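Local structure of putative cyclohexadienyl dehydrogenase and ADH prephenate dehydrogenase (Rhizobium meliloti, 4WJI) at the interface of chains A and B. The protein is a cyclohexadienyl dehydrogenase of tyrosine biosynthesis that probably oxidatively decarboxylates prephenate to 4-hydroxyphenylpyruvate, using a nicotinamide adenine dinucleotide cofactor as hydride acceptor. Residues are numbered along the deposited sequence; one frame, centred on the assembly and turned at random. Chains: chain A/B, Putative cyclohexadienyl dehydrogenase and ADH prephenate dehydrogenase.

Contact 1: the interface of chains A and B. Residues chain A 179, 182-183, 186, 249; chain B 205, 207-208, 212.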
ATOM      1  N   HIS A 179     -23.021  -9.952   7.253  1.00 12.59           N
ATOM      2  CA  HIS A 179     -21.777  -9.799   8.012  1.00 12.31           C
ATOM      3  C   HIS A 179     -20.569  -9.751   7.083  1.00 10.91           C
ATOM      4  O   HIS A 179     -19.669  -8.907   7.253  1.00 12.36           O
ATOM      5  CB  HIS A 179     -21.625 -10.875   9.060  1.00 15.41           C
ATOM      6  CG  HIS A 179     -20.449 -10.692   9.961  1.00 17.18           C
ATOM      7  ND1 HIS A 179     -20.306  -9.611  10.797  1.00 18.74           N
ATOM      8  CD2 HIS A 179     -19.336 -11.440  10.122  1.00 18.55           C
ATOM      9  CE1 HIS A 179     -19.162  -9.710  11.450  1.00 21.85           C
ATOM     10  NE2 HIS A 179     -18.557 -10.815  11.058  1.00 19.96           N
ATOM     11  N   LYS A 182     -20.224  -6.272   5.671  1.00 11.50           N
ATOM     12  CA  LYS A 182     -19.690  -5.300   6.638  1.00 11.70           C
ATOM     13  C   LYS A 182     -18.170  -5.478   6.779  1.00 10.83           C
ATOM     14  O   LYS A 182     -17.398  -4.492   6.766  1.00 12.03           O
ATOM     15  CB  LYS A 182     -20.342  -5.465   8.001  1.00 13.38           C
ATOM     16  CG  LYS A 182     -20.022  -4.374   8.994  1.00 23.85           C
ATOM     17  N   VAL A 183     -17.737  -6.718   6.968  1.00 10.19           N
ATOM     18  CA  VAL A 183     -16.316  -7.031   7.121  1.00 10.42           C
ATOM     19  C   VAL A 183     -15.540  -6.555   5.876  1.00  9.72           C
ATOM     20  O   VAL A 183     -14.505  -5.854   5.974  1.00 10.53           O
ATOM     21  CB  VAL A 183     -16.083  -8.528   7.370  1.00 11.66           C
ATOM     22  CG1 VAL A 183     -14.593  -8.864   7.376  1.00 14.35           C
ATOM     23  CG2 VAL A 183     -16.678  -8.971   8.719  1.00 14.74           C
ATOM     24  N   ILE A 186     -14.783  -2.734   5.381  1.00  9.52           N
ATOM     25  CA  ILE A 186     -13.619  -2.132   6.058  1.00 11.28           C
ATOM     26  C   ILE A 186     -12.301  -2.708   5.592  1.00 10.64           C
ATOM     27  O   ILE A 186     -11.355  -1.938   5.475  1.00 12.17           O
ATOM     28  CB  ILE A 186     -13.765  -2.121   7.608  1.00 13.32           C
ATOM     29  CG1 ILE A 186     -12.600  -1.392   8.276  1.00 19.37           C
ATOM     30  CG2 ILE A 186     -13.921  -3.513   8.183  1.00 16.30           C
ATOM     31  CD1 ILE A 186     -12.474   0.080   7.856  1.00 21.05           C
HETATM   32  N   MSE A 249     -18.851   2.784   6.631  1.00 10.92           N
HETATM   33  CA  MSE A 249     -17.414   2.832   6.901  1.00 11.72           C
HETATM   34  C   MSE A 249     -16.816   4.165   6.475  1.00 10.98           C
HETATM   35  O   MSE A 249     -15.916   4.683   7.191  1.00 12.21           O
HETATM   36  CB  MSE A 249     -16.717   1.656   6.210  1.00 11.98           C
HETATM   37  CG  MSE A 249     -17.178   0.299   6.768  1.00 15.11           C
HETATM   38 SE   MSE A 249     -16.897   0.154   8.716  1.00 19.49          SE
HETATM   39  CE  MSE A 249     -17.591  -1.694   8.796  1.00 25.51           C
TER
ATOM     40  N   LEU B 205     -13.846  -0.620  15.562  1.00 28.29           N
ATOM     41  CA  LEU B 205     -15.129  -1.271  15.301  1.00 27.72           C
ATOM     42  C   LEU B 205     -15.377  -2.352  16.321  1.00 36.92           C
ATOM     43  O   LEU B 205     -14.423  -2.959  16.839  1.00 39.54           O
ATOM     44  CB  LEU B 205     -15.125  -1.916  13.914  1.00 26.84           C
ATOM     45  CG  LEU B 205     -14.912  -0.961  12.737  1.00 22.21           C
ATOM     46  CD1 LEU B 205     -14.689  -1.730  11.454  1.00 25.57           C
ATOM     47  CD2 LEU B 205     -16.086  -0.017  12.569  1.00 31.62           C
ATOM     48  N   THR B 207     -18.479  -4.516  15.759  1.00 37.02           N
ATOM     49  CA  THR B 207     -19.148  -5.546  14.933  1.00 36.21           C
ATOM     50  C   THR B 207     -18.171  -6.414  14.112  1.00 35.68           C
ATOM     51  O   THR B 207     -18.435  -7.595  13.818  1.00 35.52           O
ATOM     52  CB  THR B 207     -20.135  -4.902  13.938  1.00 41.36           C
ATOM     53  N   VAL B 208     -17.063  -5.818  13.697  1.00 23.03           N
ATOM     54  CA  VAL B 208     -16.046  -6.549  12.971  1.00 19.61           C
ATOM     55  C   VAL B 208     -14.920  -6.698  13.974  1.00 21.10           C
ATOM     56  O   VAL B 208     -14.457  -5.688  14.527  1.00 27.19           O
ATOM     57  CB  VAL B 208     -15.604  -5.752  11.720  1.00 21.02           C
ATOM     58  CG1 VAL B 208     -14.441  -6.425  11.015  1.00 21.38           C
ATOM     59  CG2 VAL B 208     -16.807  -5.548  10.793  1.00 23.70           C
ATOM     60  N   GLU B 212     -10.984 -10.827  12.504  1.00 16.91           N
ATOM     61  CA  GLU B 212     -11.448 -10.713  11.115  1.00 15.99           C
ATOM     62  C   GLU B 212     -10.588  -9.754  10.274  1.00 14.63           C
ATOM     63  O   GLU B 212     -10.219 -10.040   9.147  1.00 14.01           O
ATOM     64  CB  GLU B 212     -12.926 -10.289  11.089  1.00 16.33           C
ATOM     65  CG  GLU B 212     -13.847 -11.426  11.528  1.00 18.56           C
ATOM     66  CD  GLU B 212     -15.308 -11.040  11.746  1.00 21.73           C
ATOM     67  OE1 GLU B 212     -15.616  -9.922  12.241  1.00 23.50           O
ATOM     68  OE2 GLU B 212     -16.167 -11.890  11.443  1.00 26.66           O
TER
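The imidazole of A:His179 presents its edge to chain B: the carboxylate oxygen OE2 of B:Glu212 lies there in the ring plane, while one face is covered from within chain A by CG2 of A:Val183, 3.5 Å above the plane and offset toward the rim. In this dimer of the prephenate/arogenate dehydrogenase family, helices 177-203 and 243-265 of chain A meet the B loop leading into helix 210-215. NE2 of A:His179 donates to OE2 of B:Glu212 at 2.6 Å, fairly straight at 161°. The oxygen is met on its syn side, somewhat above the carboxylate plane, and ring and carboxylate are turned 32° apart. Histidine suits this place by offering an N-H at one edge and a flat face to a methyl; the carboxylate would probably favour its protonated form. A chi1 of -174° carries the ring away from its helix toward B:Glu212, whose extended chain comes from the opposite direction. Farther along, apolar groups pack, branched residues filling gaps between helix side chains. B:Val208 sets CG2 against CG of A:Lys182, whose side chain is modelled only that far, while its CG1 faces A:Val183 and A:Ile186. CD1 of B:Leu205 packs on CG2 of A:Ile186 at 3.8 Å; the leucine's other methyl, CD2, touches the selenium of selenomethionine A:Met249 at 3.9 Å.

Contact 2: the interface of chains A and B. Residues chain A 144, 146, 173, 175, 179, 183; chain B 212, 215-216.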
ATOM      1  N   TRP A 144      -7.403 -16.885   2.781  1.00  9.23           N
ATOM      2  CA  TRP A 144      -8.719 -17.236   3.231  1.00  9.29           C
ATOM      3  C   TRP A 144      -9.724 -17.169   2.083  1.00 10.56           C
ATOM      4  O   TRP A 144      -9.532 -16.408   1.110  1.00 11.12           O
ATOM      5  CB  TRP A 144      -9.201 -16.273   4.369  1.00 11.77           C
ATOM      6  CG  TRP A 144      -8.545 -16.583   5.651  1.00 12.76           C
ATOM      7  CD1 TRP A 144      -7.362 -16.052   6.116  1.00 16.61           C
ATOM      8  CD2 TRP A 144      -8.984 -17.488   6.614  1.00 14.97           C
ATOM      9  NE1 TRP A 144      -7.036 -16.615   7.320  1.00 18.16           N
ATOM     10  CE2 TRP A 144      -8.013 -17.520   7.636  1.00 16.69           C
ATOM     11  CE3 TRP A 144     -10.088 -18.342   6.700  1.00 15.49           C
ATOM     12  CZ2 TRP A 144      -8.129 -18.341   8.740  1.00 20.17           C
ATOM     13  CZ3 TRP A 144     -10.186 -19.159   7.803  1.00 19.18           C
ATOM     14  CH2 TRP A 144      -9.214 -19.147   8.806  1.00 19.57           C
ATOM     15  N   ILE A 146     -14.144 -17.105   1.949  1.00  8.82           N
ATOM     16  CA  ILE A 146     -15.363 -17.020   2.744  1.00  8.85           C
ATOM     17  C   ILE A 146     -16.527 -17.558   1.923  1.00  9.14           C
ATOM     18  O   ILE A 146     -16.788 -17.101   0.807  1.00 11.93           O
ATOM     19  CB  ILE A 146     -15.659 -15.560   3.197  1.00 10.14           C
ATOM     20  CG1 ILE A 146     -14.507 -14.973   4.035  1.00 12.55           C
ATOM     21  CG2 ILE A 146     -16.974 -15.481   3.945  1.00 11.88           C
ATOM     22  CD1 ILE A 146     -14.592 -13.482   4.251  1.00 12.47           C
ATOM     23  N   ASP A 173     -13.799 -20.090   5.848  1.00 12.22           N
ATOM     24  CA  ASP A 173     -14.719 -19.676   6.895  1.00 13.17           C
ATOM     25  C   ASP A 173     -16.099 -19.513   6.286  1.00 14.49           C
ATOM     26  O   ASP A 173     -16.223 -19.169   5.151  1.00 15.87           O
ATOM     27  CB  ASP A 173     -14.357 -18.298   7.442  1.00 18.81           C
ATOM     28  CG  ASP A 173     -13.429 -18.337   8.601  1.00 24.85           C
ATOM     29  OD1 ASP A 173     -13.381 -19.337   9.286  1.00 29.15           O
ATOM     30  OD2 ASP A 173     -12.711 -17.328   8.829  1.00 24.88           O
HETATM   31  N   MSE A 175     -19.862 -17.514   6.816  1.00 14.84           N
HETATM   32  CA  MSE A 175     -20.573 -16.458   7.517  1.00 15.56           C
HETATM   33  C   MSE A 175     -21.816 -16.034   6.799  1.00 16.23           C
HETATM   34  O   MSE A 175     -22.042 -16.377   5.672  1.00 16.58           O
HETATM   35  CB  MSE A 175     -19.708 -15.242   7.875  1.00 19.98           C
HETATM   36  CG  MSE A 175     -19.267 -14.508   6.628  1.00 18.23           C
HETATM   37 SE   MSE A 175     -17.865 -13.143   7.033  1.00 19.38          SE
HETATM   38  CE  MSE A 175     -16.423 -14.319   7.563  1.00 22.81           C
ATOM     39  N   HIS A 179     -23.021  -9.952   7.253  1.00 12.59           N
ATOM     40  CA  HIS A 179     -21.777  -9.799   8.012  1.00 12.31           C
ATOM     41  C   HIS A 179     -20.569  -9.751   7.083  1.00 10.91           C
ATOM     42  O   HIS A 179     -19.669  -8.907   7.253  1.00 12.36           O
ATOM     43  CB  HIS A 179     -21.625 -10.875   9.060  1.00 15.41           C
ATOM     44  CG  HIS A 179     -20.449 -10.692   9.961  1.00 17.18           C
ATOM     45  ND1 HIS A 179     -20.306  -9.611  10.797  1.00 18.74           N
ATOM     46  CD2 HIS A 179     -19.336 -11.440  10.122  1.00 18.55           C
ATOM     47  CE1 HIS A 179     -19.162  -9.710  11.450  1.00 21.85           C
ATOM     48  NE2 HIS A 179     -18.557 -10.815  11.058  1.00 19.96           N
ATOM     49  N   VAL A 183     -17.737  -6.718   6.968  1.00 10.19           N
ATOM     50  CA  VAL A 183     -16.316  -7.031   7.121  1.00 10.42           C
ATOM     51  C   VAL A 183     -15.540  -6.555   5.876  1.00  9.72           C
ATOM     52  O   VAL A 183     -14.505  -5.854   5.974  1.00 10.53           O
ATOM     53  CB  VAL A 183     -16.083  -8.528   7.370  1.00 11.66           C
ATOM     54  CG1 VAL A 183     -14.593  -8.864   7.376  1.00 14.35           C
ATOM     55  CG2 VAL A 183     -16.678  -8.971   8.719  1.00 14.74           C
TER
ATOM     56  N   GLU B 212     -10.984 -10.827  12.504  1.00 16.91           N
ATOM     57  CA  GLU B 212     -11.448 -10.713  11.115  1.00 15.99           C
ATOM     58  C   GLU B 212     -10.588  -9.754  10.274  1.00 14.63           C
ATOM     59  O   GLU B 212     -10.219 -10.040   9.147  1.00 14.01           O
ATOM     60  CB  GLU B 212     -12.926 -10.289  11.089  1.00 16.33           C
ATOM     61  CG  GLU B 212     -13.847 -11.426  11.528  1.00 18.56           C
ATOM     62  CD  GLU B 212     -15.308 -11.040  11.746  1.00 21.73           C
ATOM     63  OE1 GLU B 212     -15.616  -9.922  12.241  1.00 23.50           O
ATOM     64  OE2 GLU B 212     -16.167 -11.890  11.443  1.00 26.66           O
ATOM     65  N   LYS B 215      -7.242 -11.611   9.589  1.00 14.90           N
ATOM     66  CA  LYS B 215      -7.404 -12.738   8.704  1.00 15.60           C
ATOM     67  C   LYS B 215      -7.639 -12.334   7.234  1.00 11.85           C
ATOM     68  O   LYS B 215      -7.113 -12.982   6.339  1.00 14.72           O
ATOM     69  CB  LYS B 215      -8.575 -13.637   9.141  1.00 17.56           C
ATOM     70  CG  LYS B 215      -8.272 -14.397  10.415  1.00 23.34           C
ATOM     71  CD  LYS B 215      -9.501 -14.990  11.071  1.00 32.27           C
ATOM     72  CE  LYS B 215     -10.270 -15.869  10.139  1.00 26.83           C
ATOM     73  NZ  LYS B 215     -11.188 -16.760  10.965  1.00 28.16           N
ATOM     74  N   TYR B 216      -8.463 -11.304   6.990  1.00  9.82           N
ATOM     75  CA  TYR B 216      -8.908 -10.975   5.650  1.00 10.70           C
ATOM     76  C   TYR B 216      -8.193  -9.766   5.081  1.00 10.21           C
ATOM     77  O   TYR B 216      -8.611  -9.190   4.040  1.00 11.20           O
ATOM     78  CB  TYR B 216     -10.426 -10.777   5.637  1.00 10.15           C
ATOM     79  CG  TYR B 216     -11.215 -11.959   6.254  1.00 10.21           C
ATOM     80  CD1 TYR B 216     -10.929 -13.289   5.966  1.00 12.26           C
ATOM     81  CD2 TYR B 216     -12.221 -11.711   7.182  1.00 12.36           C
ATOM     82  CE1 TYR B 216     -11.651 -14.318   6.562  1.00 14.81           C
ATOM     83  CE2 TYR B 216     -12.935 -12.733   7.755  1.00 14.76           C
ATOM     84  CZ  TYR B 216     -12.628 -14.019   7.470  1.00 15.17           C
ATOM     85  OH  TYR B 216     -13.369 -15.023   8.071  1.00 17.76           O
TER
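Two donors of chain B grip the carboxylate oxygen OD2 of A:Asp173: the phenol OH of B:Tyr216 at 2.5 Å and the amine nitrogen NZ of B:Lys215 at 2.7 Å, the latter also a salt bridge. This is a polar anchor in the dimer of a prephenate/arogenate dehydrogenase, joining strands 144-147 and 171-174 of chain A to the end of helix 210-215 of chain B. The lysine uses the syn lone pair of OD2, whereas the tyrosine comes from the anti side, 20° out of the carboxylate plane. Aspartate suits the place because its short side chain holds the carboxylate close to the strand, and the lysine would probably stabilise its ionised form. The lysine chain bends at chi3 (55°), which lays CE over the six-membered ring of A:Trp144, 3.6 Å from its centroid. The broad indole thus supports the aliphatic part of a chain with a polar tip. B:Tyr216 is packed on both faces: CD1 of A:Ile146 sits over the ring centre, and CB of its own chain's B:Lys215 covers the opposite face toward the rim. CB of A:Trp144 meets the phenol edge in plane, and the indole's five-membered ring meets the phenol edge-to-face at 90°. CG1 of A:Val183 touches CD2 of B:Tyr216 at 3.7 Å.

Contact 3: the interface of chains A and B. Residues chain A 199, 214, 217, 221, 225; chain B 279, 282-283, 286.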
ATOM      1  N   VAL A 199      -5.160   9.177  -5.089  1.00 10.61           N
ATOM      2  CA  VAL A 199      -4.517   9.309  -6.364  1.00 11.62           C
ATOM      3  C   VAL A 199      -5.213  10.365  -7.226  1.00 13.42           C
ATOM      4  O   VAL A 199      -4.541  11.175  -7.894  1.00 16.04           O
ATOM      5  CB  VAL A 199      -4.433   7.948  -7.069  1.00 12.03           C
ATOM      6  CG1 VAL A 199      -3.829   8.118  -8.451  1.00 14.38           C
ATOM      7  CG2 VAL A 199      -3.613   6.978  -6.248  1.00 12.70           C
ATOM      8  N   ILE A 214       5.341  11.169  -9.809  1.00 13.84           N
ATOM      9  CA  ILE A 214       5.859   9.906 -10.271  1.00 14.66           C
ATOM     10  C   ILE A 214       7.263   9.686  -9.736  1.00 14.59           C
ATOM     11  O   ILE A 214       7.565   8.623  -9.191  1.00 14.90           O
ATOM     12  CB  ILE A 214       5.883   9.859 -11.841  1.00 19.12           C
ATOM     13  CG1 ILE A 214       4.465   9.958 -12.406  1.00 24.16           C
ATOM     14  CG2 ILE A 214       6.594   8.628 -12.337  1.00 21.66           C
ATOM     15  CD1 ILE A 214       4.449  10.460 -13.825  1.00 31.40           C
ATOM     16  N   SER A 217       7.427   9.041  -5.848  1.00 10.14           N
ATOM     17  CA  SER A 217       6.385   8.151  -5.332  1.00  9.35           C
ATOM     18  C   SER A 217       6.832   7.101  -4.317  1.00  9.29           C
ATOM     19  O   SER A 217       5.973   6.579  -3.570  1.00  9.70           O
ATOM     20  CB  SER A 217       5.645   7.487  -6.506  1.00 11.42           C
ATOM     21  OG  SER A 217       6.547   6.741  -7.315  1.00 13.11           O
ATOM     22  N   PHE A 221       3.385   7.209  -1.776  1.00  9.90           N
ATOM     23  CA  PHE A 221       2.286   7.311  -2.698  1.00  9.93           C
ATOM     24  C   PHE A 221       2.167   6.057  -3.546  1.00  9.09           C
ATOM     25  O   PHE A 221       1.038   5.628  -3.843  1.00 10.96           O
ATOM     26  CB  PHE A 221       2.539   8.505  -3.607  1.00 11.84           C
ATOM     27  CG  PHE A 221       1.399   8.908  -4.476  1.00 11.96           C
ATOM     28  CD1 PHE A 221       0.320   9.597  -3.978  1.00 16.53           C
ATOM     29  CD2 PHE A 221       1.489   8.706  -5.848  1.00 14.26           C
ATOM     30  CE1 PHE A 221      -0.722   9.980  -4.828  1.00 16.45           C
ATOM     31  CE2 PHE A 221       0.483   9.109  -6.688  1.00 13.70           C
ATOM     32  CZ  PHE A 221      -0.610   9.737  -6.179  1.00 12.58           C
ATOM     33  N   THR A 225      -1.166   3.829  -5.384  1.00  9.67           N
ATOM     34  CA  THR A 225      -1.325   3.743  -6.848  1.00  9.48           C
ATOM     35  C   THR A 225      -1.558   2.297  -7.317  1.00 10.06           C
ATOM     36  O   THR A 225      -2.209   2.102  -8.342  1.00 10.69           O
ATOM     37  CB  THR A 225      -0.148   4.360  -7.660  1.00 10.51           C
ATOM     38  OG1 THR A 225       1.054   3.573  -7.486  1.00 11.50           O
ATOM     39  CG2 THR A 225       0.060   5.823  -7.281  1.00 11.68           C
TER
ATOM     40  N   THR B 279      -7.292   7.255 -12.602  1.00 11.81           N
ATOM     41  CA  THR B 279      -6.192   6.926 -11.723  1.00 10.72           C
ATOM     42  C   THR B 279      -5.187   5.880 -12.229  1.00 12.11           C
ATOM     43  O   THR B 279      -4.107   5.812 -11.755  1.00 12.29           O
ATOM     44  CB  THR B 279      -6.660   6.553 -10.317  1.00 11.29           C
ATOM     45  OG1 THR B 279      -7.448   5.384 -10.383  1.00 12.18           O
ATOM     46  CG2 THR B 279      -7.466   7.640  -9.725  1.00 15.38           C
ATOM     47  N   ILE B 282      -1.483   7.066 -13.689  1.00 14.88           N
ATOM     48  CA  ILE B 282      -0.410   7.388 -12.782  1.00 15.62           C
ATOM     49  C   ILE B 282       0.388   6.118 -12.475  1.00 12.30           C
ATOM     50  O   ILE B 282       1.618   6.120 -12.448  1.00 12.96           O
ATOM     51  CB  ILE B 282      -0.994   8.044 -11.471  1.00 20.99           C
ATOM     52  CG1 ILE B 282      -1.735   9.356 -11.829  1.00 30.35           C
ATOM     53  CG2 ILE B 282       0.084   8.191 -10.419  1.00 29.87           C
ATOM     54  CD1 ILE B 282      -3.117   9.206 -12.526  1.00 30.29           C
ATOM     55  N   ARG B 283      -0.312   5.011 -12.222  1.00 13.80           N
ATOM     56  CA  ARG B 283       0.386   3.771 -11.893  1.00 12.58           C
ATOM     57  C   ARG B 283       1.249   3.324 -13.060  1.00 10.76           C
ATOM     58  O   ARG B 283       2.393   2.874 -12.917  1.00 12.04           O
ATOM     59  CB  ARG B 283      -0.607   2.641 -11.576  1.00 14.19           C
ATOM     60  CG  ARG B 283       0.112   1.326 -11.291  1.00 12.80           C
ATOM     61  CD  ARG B 283       0.995   1.400 -10.080  1.00 12.04           C
ATOM     62  NE  ARG B 283       1.588   0.116  -9.756  1.00 12.23           N
ATOM     63  CZ  ARG B 283       2.317  -0.096  -8.657  1.00 12.26           C
ATOM     64  NH1 ARG B 283       2.526   0.909  -7.789  1.00 13.29           N
ATOM     65  NH2 ARG B 283       2.834  -1.287  -8.418  1.00 14.39           N
ATOM     66  N   ILE B 286       4.461   5.237 -13.106  1.00 12.11           N
ATOM     67  CA  ILE B 286       5.356   4.786 -12.060  1.00 11.86           C
ATOM     68  C   ILE B 286       6.052   3.499 -12.430  1.00 10.26           C
ATOM     69  O   ILE B 286       7.254   3.316 -12.186  1.00 12.73           O
ATOM     70  CB  ILE B 286       4.577   4.697 -10.728  1.00 10.27           C
ATOM     71  CG1 ILE B 286       4.267   6.126 -10.227  1.00 11.22           C
ATOM     72  CG2 ILE B 286       5.320   3.871  -9.628  1.00 12.84           C
ATOM     73  CD1 ILE B 286       3.222   6.151  -9.125  1.00 12.56           C
TER
HETATM   74  O   HOH W   1      -2.813   4.591  -9.624  1.00 16.51           O
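In this mainly apolar helix-packing patch of the dehydrogenase's two-fold dimer interface, the side chain of A:Thr225 divides its polar and apolar branches between residues of B helix 280-289. Its hydroxyl OG1 accepts a hydrogen bond from NH1 of B:Arg283 at 3.1 Å, with 155° at the hydrogen and the oxygen close to the guanidinium plane. Its methyl CG2 meets CD1 of B:Ile286 tip to tip at 3.7 Å, and also touches CG2 of B:Ile282. Threonine suits this place by carrying a hydroxyl and a methyl on one carbon. The arginine, with CG anti to the backbone N (chi1 178°), bends at chi2 (63°), bringing CD across the A:Thr225 side chain before the guanidinium reaches OG1. Around this core, B:Ile282 turns CG2 to the edge of the A:Phe221 ring, meeting CE2 at 3.9 Å with CG2 in the ring plane. B:Ile286 continues the apolar seam, with CG1 4.0 Å from CG2 of A:Ile214 and CD1 against CB of A:Ser217. The serine OG turns back into its own chain, donating to the carbonyl oxygen of A:Ile214; this probably helps fix the turn between helix 210-215 and the following 3-10 helix beside B:Ile286. At the other end, CG1 of A:Val199 packs on CB of B:Thr279 at 3.7 Å. A nearby water joins the two backbones, lying 2.9 Å from O of A:Thr225 and 2.8 Å from O of B:Thr279.

Contacts 1 and 2 are neighbouring parts of one surface, their C-alpha centres about 9 Å apart, and they share A:His179, A:Val183 and B:Glu212. Contact 3 lies about 28 Å from contact 1 and 30 Å from contact 2, yet helix 177-203 of chain A reaches both regions, carrying residues of contacts 1 and 2 near its start and A:Val199 near its end. Helix 210-215 contributes from chain B in contacts 1 and 2 and from chain A in contact 3. Each contact has a two-fold twin, consistent with a dimer in which the dimerization region of one subunit also reaches the nucleotide-binding region of the other.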